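Local coordinates for protein neuraminidase (Influenza A virus, PDB 4K3Y) that is a neuraminidase-like viral ectodomain with a beta-propeller fold, resembling influenza sialidases in family and architecture, and whose sialidase activity is uncertain, at residues 271-276 / 292-297; 37-42 / 55-60. All blocks are in the same frame, centred on the assembly; numbering follows the deposited sequence.

Contact 1: 271-276 / 292-297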
loop_
_atom_site.group_PDB
_atom_site.type_symbol
_atom_site.label_atom_id
_atom_site.label_comp_id
_atom_site.label_asym_id
_atom_site.label_seq_id
_atom_site.Cartn_x
_atom_site.Cartn_y
_atom_site.Cartn_z
ATOM N N GLY C 271 -6.513 4.895 -39.723
ATOM C CA GLY C 271 -5.133 4.551 -39.992
ATOM C C GLY C 271 -4.920 4.118 -41.422
ATOM O O GLY C 271 -5.776 4.330 -42.291
ATOM N N SER C 272 -3.751 3.536 -41.664
ATOM C CA SER C 272 -3.490 2.817 -42.899
ATOM C C SER C 272 -4.544 1.730 -42.916
ATOM O O SER C 272 -5.232 1.497 -43.921
ATOM C CB SER C 272 -2.106 2.197 -42.820
ATOM O OG SER C 272 -1.792 1.887 -41.470
ATOM N N ASN C 273 -4.660 1.082 -41.761
ATOM C CA ASN C 273 -5.754 0.179 -41.465
ATOM C C ASN C 273 -6.694 0.863 -40.508
ATOM O O ASN C 273 -6.267 1.432 -39.499
ATOM C CB ASN C 273 -5.234 -1.116 -40.847
ATOM C CG ASN C 273 -4.817 -2.123 -41.892
ATOM O OD1 ASN C 273 -4.909 -1.860 -43.100
ATOM N ND2 ASN C 273 -4.354 -3.285 -41.441
ATOM N N SER C 274 -7.975 0.813 -40.834
ATOM C CA SER C 274 -8.984 1.439 -39.995
ATOM C C SER C 274 -9.860 0.418 -39.289
ATOM O O SER C 274 -9.940 -0.743 -39.686
ATOM C CB SER C 274 -9.838 2.409 -40.806
ATOM O OG SER C 274 -9.147 3.627 -41.012
ATOM N N TRP C 275 -10.511 0.859 -38.228
ATOM C CA TRP C 275 -11.332 -0.034 -37.439
ATOM C C TRP C 275 -12.601 0.672 -36.996
ATOM O O TRP C 275 -12.593 1.877 -36.706
ATOM C CB TRP C 275 -10.576 -0.484 -36.185
ATOM C CG TRP C 275 -9.260 -1.186 -36.408
ATOM C CD1 TRP C 275 -8.024 -0.603 -36.500
ATOM C CD2 TRP C 275 -9.042 -2.608 -36.495
ATOM N NE1 TRP C 275 -7.054 -1.571 -36.661
ATOM C CE2 TRP C 275 -7.651 -2.808 -36.661
ATOM C CE3 TRP C 275 -9.887 -3.729 -36.457
ATOM C CZ2 TRP C 275 -7.086 -4.086 -36.798
ATOM C CZ3 TRP C 275 -9.321 -5.002 -36.590
ATOM C CH2 TRP C 275 -7.934 -5.166 -36.758
ATOM N N ILE C 276 -13.689 -0.086 -36.943
ATOM C CA ILE C 276 -14.899 0.366 -36.286
ATOM C C ILE C 276 -15.291 -0.669 -35.253
ATOM O O ILE C 276 -15.506 -1.837 -35.594
ATOM C CB ILE C 276 -16.050 0.501 -37.256
ATOM C CG1 ILE C 276 -15.693 1.502 -38.352
ATOM C CG2 ILE C 276 -17.300 0.940 -36.504
ATOM C CD1 ILE C 276 -16.693 1.539 -39.445
ATOM N N LYS C 292 -12.041 -4.503 -39.430
ATOM C CA LYS C 292 -10.854 -3.894 -40.030
ATOM C C LYS C 292 -11.171 -3.452 -41.454
ATOM O O LYS C 292 -11.849 -4.167 -42.212
ATOM C CB LYS C 292 -9.679 -4.875 -40.049
ATOM C CG LYS C 292 -8.338 -4.233 -40.412
ATOM C CD LYS C 292 -7.453 -5.152 -41.267
ATOM C CE LYS C 292 -6.747 -6.221 -40.444
ATOM N NZ LYS C 292 -5.402 -6.540 -40.994
ATOM N N PHE C 293 -10.687 -2.267 -41.806
ATOM C CA PHE C 293 -10.873 -1.731 -43.144
ATOM C C PHE C 293 -9.511 -1.425 -43.754
ATOM O O PHE C 293 -8.625 -0.891 -43.077
ATOM C CB PHE C 293 -11.757 -0.477 -43.106
ATOM C CG PHE C 293 -13.206 -0.760 -42.767
ATOM C CD1 PHE C 293 -14.099 -1.137 -43.760
ATOM C CD2 PHE C 293 -13.677 -0.644 -41.460
ATOM C CE1 PHE C 293 -15.432 -1.404 -43.465
ATOM C CE2 PHE C 293 -15.003 -0.910 -41.163
ATOM C CZ PHE C 293 -15.887 -1.286 -42.174
ATOM N N LEU C 294 -9.339 -1.780 -45.026
ATOM C CA LEU C 294 -8.081 -1.521 -45.718
ATOM C C LEU C 294 -8.142 -0.122 -46.323
ATOM O O LEU C 294 -8.745 0.073 -47.382
ATOM C CB LEU C 294 -7.838 -2.576 -46.804
ATOM C CG LEU C 294 -7.975 -4.054 -46.404
ATOM C CD1 LEU C 294 -7.892 -4.960 -47.615
ATOM C CD2 LEU C 294 -6.926 -4.448 -45.391
ATOM N N GLY C 295 -7.539 0.850 -45.636
ATOM C CA GLY C 295 -7.644 2.252 -46.022
ATOM C C GLY C 295 -8.420 3.143 -45.053
ATOM O O GLY C 295 -8.821 2.711 -43.974
ATOM N N THR C 296 -8.637 4.393 -45.460
ATOM C CA THR C 296 -9.238 5.427 -44.611
ATOM C C THR C 296 -10.741 5.240 -44.383
ATOM O O THR C 296 -11.438 4.647 -45.206
ATOM C CB THR C 296 -9.017 6.829 -45.227
ATOM O OG1 THR C 296 -9.624 7.825 -44.395
ATOM C CG2 THR C 296 -9.624 6.904 -46.644
ATOM N N LEU C 297 -11.239 5.763 -43.267
ATOM C CA LEU C 297 -12.663 5.711 -42.968
ATOM C C LEU C 297 -13.427 6.698 -43.840
ATOM O O LEU C 297 -14.658 6.702 -43.847
ATOM C CB LEU C 297 -12.904 6.065 -41.499
ATOM C CG LEU C 297 -12.275 5.160 -40.434
ATOM C CD1 LEU C 297 -12.258 5.843 -39.068
ATOM C CD2 LEU C 297 -13.007 3.828 -40.356
#
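Trp275 lays one face of its six-membered ring over the aliphatic start of Lys292. CB of Lys292 sits 3.8 Å from the ring centroid, 22° off the normal, in a CH-pi contact. CG, anti to the backbone N of Lys292 (chi1 -169°), lies over the same face, nearer the rim. The chain then bends and passes Asn273, with Lys292 CD 3.6 Å from Asn273 ND2. Lys292 NZ is hydrogen-bonded to Asn19 OD1. Trp275 also meets Trp21 edge-to-face.

Ser274 and Phe293 form the antiparallel hydrogen-bonded pair. Phe293 N gives a bond to Ser274 O (2.7 Å), and Ser274 N returns one to Phe293 O (2.9 Å). Their side chains lie on the sheet face away from Trp275. There Ile276 CD1 touches Phe293 CE2, and Leu297 CD2 packs 3.5 Å from Ser274 CB.

Past the paired strands, Gly295 N bonds to Ser272 O at 2.9 Å. At the backbone angles of Gly295 a side chain would press on the preceding carbonyl. Ser274 OG accepts a bond from Gly271 N. It also lies 3.1 Å from Gly295 O, though Glu270 OE1 and Ile269 O compete weakly for its proton.

This is the open end of the hairpin of strands 273-279 and 286-294, in one blade of the propeller. The chemistry implies a lysine used in two ways, with its methylenes under an indole and its ammonium held by an asparagine side chain.

Contact 2: 37-42 / 55-60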
loop_
_atom_site.group_PDB
_atom_site.type_symbol
_atom_site.label_atom_id
_atom_site.label_comp_id
_atom_site.label_asym_id
_atom_site.label_seq_id
_atom_site.Cartn_x
_atom_site.Cartn_y
_atom_site.Cartn_z
ATOM N N GLU C 37 -17.381 -7.070 -2.101
ATOM C CA GLU C 37 -16.425 -6.188 -1.432
ATOM C C GLU C 37 -15.926 -5.106 -2.359
ATOM O O GLU C 37 -15.257 -4.174 -1.909
ATOM C CB GLU C 37 -15.212 -6.957 -0.900
ATOM C CG GLU C 37 -15.544 -8.265 -0.221
ATOM C CD GLU C 37 -15.555 -9.417 -1.198
ATOM O OE1 GLU C 37 -14.739 -9.396 -2.147
ATOM O OE2 GLU C 37 -16.382 -10.334 -1.027
ATOM N N GLN C 38 -16.222 -5.236 -3.653
ATOM C CA GLN C 38 -15.822 -4.202 -4.604
ATOM C C GLN C 38 -16.747 -2.990 -4.522
ATOM O O GLN C 38 -17.965 -3.120 -4.311
ATOM C CB GLN C 38 -15.759 -4.736 -6.038
ATOM C CG GLN C 38 -14.598 -5.675 -6.319
ATOM C CD GLN C 38 -14.497 -6.068 -7.794
ATOM O OE1 GLN C 38 -14.933 -5.333 -8.681
ATOM N NE2 GLN C 38 -13.923 -7.234 -8.055
ATOM N N MET C 39 -16.149 -1.812 -4.646
ATOM C CA MET C 39 -16.893 -0.595 -4.915
ATOM C C MET C 39 -17.681 -0.769 -6.234
ATOM O O MET C 39 -17.149 -1.300 -7.229
ATOM C CB MET C 39 -15.912 0.581 -5.037
ATOM C CG MET C 39 -16.539 1.895 -5.460
ATOM S SD MET C 39 -17.369 2.692 -4.081
ATOM C CE MET C 39 -16.020 3.651 -3.404
ATOM N N LEU C 40 -18.947 -0.351 -6.229
ATOM C CA LEU C 40 -19.749 -0.305 -7.447
ATOM C C LEU C 40 -19.274 0.851 -8.309
ATOM O O LEU C 40 -19.276 1.993 -7.880
ATOM C CB LEU C 40 -21.235 -0.127 -7.130
ATOM C CG LEU C 40 -22.082 -1.390 -6.960
ATOM C CD1 LEU C 40 -21.307 -2.485 -6.234
ATOM C CD2 LEU C 40 -23.356 -1.057 -6.209
ATOM N N THR C 41 -18.871 0.548 -9.535
ATOM C CA THR C 41 -18.307 1.552 -10.423
ATOM C C THR C 41 -19.245 1.903 -11.572
ATOM O O THR C 41 -20.072 1.085 -11.986
ATOM C CB THR C 41 -17.014 1.041 -11.050
ATOM O OG1 THR C 41 -17.313 -0.061 -11.920
ATOM C CG2 THR C 41 -16.082 0.576 -9.969
ATOM N N ARG C 42 -19.097 3.124 -12.077
ATOM C CA ARG C 42 -19.747 3.556 -13.308
ATOM C C ARG C 42 -18.893 4.624 -14.013
ATOM O O ARG C 42 -17.996 5.215 -13.403
ATOM C CB ARG C 42 -21.181 4.049 -13.043
ATOM C CG ARG C 42 -21.307 5.359 -12.270
ATOM C CD ARG C 42 -22.758 5.859 -12.304
ATOM N NE ARG C 42 -22.855 7.318 -12.264
ATOM C CZ ARG C 42 -22.742 8.108 -13.331
ATOM N NH1 ARG C 42 -22.522 7.588 -14.531
ATOM N NH2 ARG C 42 -22.845 9.421 -13.196
ATOM N N ARG C 55 -7.417 2.865 -13.952
ATOM C CA ARG C 55 -8.845 2.721 -14.196
ATOM C C ARG C 55 -9.565 3.805 -13.400
ATOM O O ARG C 55 -9.714 3.699 -12.170
ATOM C CB ARG C 55 -9.329 1.355 -13.686
ATOM C CG ARG C 55 -10.547 0.834 -14.398
ATOM C CD ARG C 55 -11.692 0.507 -13.471
ATOM N NE ARG C 55 -11.775 -0.929 -13.190
ATOM C CZ ARG C 55 -12.882 -1.585 -12.838
ATOM N NH1 ARG C 55 -14.044 -0.957 -12.739
ATOM N NH2 ARG C 55 -12.829 -2.889 -12.599
ATOM N N PHE C 56 -10.004 4.847 -14.088
ATOM C CA PHE C 56 -10.802 5.874 -13.451
ATOM C C PHE C 56 -12.283 5.540 -13.508
ATOM O O PHE C 56 -12.752 4.893 -14.452
ATOM C CB PHE C 56 -10.523 7.204 -14.114
ATOM C CG PHE C 56 -9.169 7.721 -13.811
ATOM C CD1 PHE C 56 -8.058 7.236 -14.487
ATOM C CD2 PHE C 56 -8.995 8.663 -12.809
ATOM C CE1 PHE C 56 -6.805 7.699 -14.183
ATOM C CE2 PHE C 56 -7.746 9.126 -12.501
ATOM C CZ PHE C 56 -6.646 8.649 -13.187
ATOM N N PHE C 57 -13.010 5.984 -12.490
ATOM C CA PHE C 57 -14.448 5.754 -12.430
ATOM C C PHE C 57 -15.143 6.626 -11.385
ATOM O O PHE C 57 -14.494 7.302 -10.562
ATOM C CB PHE C 57 -14.752 4.283 -12.141
ATOM C CG PHE C 57 -14.218 3.803 -10.829
ATOM C CD1 PHE C 57 -14.969 3.937 -9.662
ATOM C CD2 PHE C 57 -12.967 3.205 -10.753
ATOM C CE1 PHE C 57 -14.479 3.483 -8.443
ATOM C CE2 PHE C 57 -12.468 2.752 -9.530
ATOM C CZ PHE C 57 -13.225 2.890 -8.378
ATOM N N VAL C 58 -16.473 6.603 -11.438
ATOM C CA VAL C 58 -17.307 7.256 -10.439
ATOM C C VAL C 58 -17.996 6.162 -9.628
ATOM O O VAL C 58 -18.406 5.147 -10.182
ATOM C CB VAL C 58 -18.323 8.205 -11.103
ATOM C CG1 VAL C 58 -19.253 8.820 -10.057
ATOM C CG2 VAL C 58 -17.578 9.302 -11.892
ATOM N N SER C 59 -18.090 6.338 -8.313
ATOM C CA SER C 59 -18.582 5.261 -7.445
ATOM C C SER C 59 -20.095 5.298 -7.270
ATOM O O SER C 59 -20.731 6.327 -7.520
ATOM C CB SER C 59 -17.986 5.401 -6.073
ATOM O OG SER C 59 -18.463 6.606 -5.509
ATOM N N MET C 60 -20.654 4.166 -6.839
ATOM C CA MET C 60 -22.064 4.051 -6.476
ATOM C C MET C 60 -22.184 3.391 -5.094
ATOM O O MET C 60 -23.284 3.266 -4.548
ATOM C CB MET C 60 -22.835 3.224 -7.510
ATOM C CG MET C 60 -22.732 3.702 -8.953
ATOM S SD MET C 60 -23.297 2.452 -10.137
ATOM C CE MET C 60 -24.944 2.088 -9.534
#
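Thr41 and Phe57 make the main aromatic contact. The methyl CG2 of Thr41 stands over one face of the Phe57 ring, 3.7 Å from its centroid and 16° off the normal. The ring is brought under it by Phe57 CG lying between the backbone N and the carbonyl carbon (chi1 61°). Met39 CG approaches the same ring at CE1.

Van der Waals contacts follow. Met39 SD rests 3.4 Å from Ser59 CB. Leu40 and Met60 meet through their CB atoms at 3.7 Å. The side chains of Arg42 and Met60 cross at about a right angle, with Met60 SD 3.9 Å from Arg42 CB.

Backbone bonds join the strands. Arg42 and Val58 are an antiparallel hydrogen-bonded pair: Arg42 N bonds to Val58 O, and Val58 N to Arg42 O at 2.8 Å. Met60 N bonds to Leu40 O. Thr41 and Ser59 are the non-hydrogen-bonded pair between these links.

Thr41 and Arg55 share Asn44 as a partner. Its OD1 accepts from Arg55 NH1, and its ND2 gives to Thr41 OG1. Thr41 OG1 lies in the plane of the Arg55 guanidinium, at its edge, 3.5 Å from NH1.

The contact joins strands 40-48 and 53-61, the first hairpin of a four-stranded propeller blade. Its chemistry divides Thr41 in two: the methyl serves the aromatic packing, while the hydroxyl bonds to Asn44, which also holds the buried Arg55.

Overall arrangement
Contacts 1 and 2 lie on opposite sides of the chain's centre. Their centres are 34 Å apart, and they do not touch. Each joins neighbouring antiparallel strands of a different four-stranded sheet. Contact 1 pairs the second and third strands of its sheet; contact 2 pairs the first and second. Contact 2 is buried, and side chains of both its strands touch strand 349-359 of another sheet. Contact 1 is partly buried and includes partly exposed loop residues next to its strands. Both place aliphatic groups over an aromatic face. Contact 1 draws these from a lysine and adds glycines in the adjoining loops; contact 2 sets a threonine methyl over a phenylalanine.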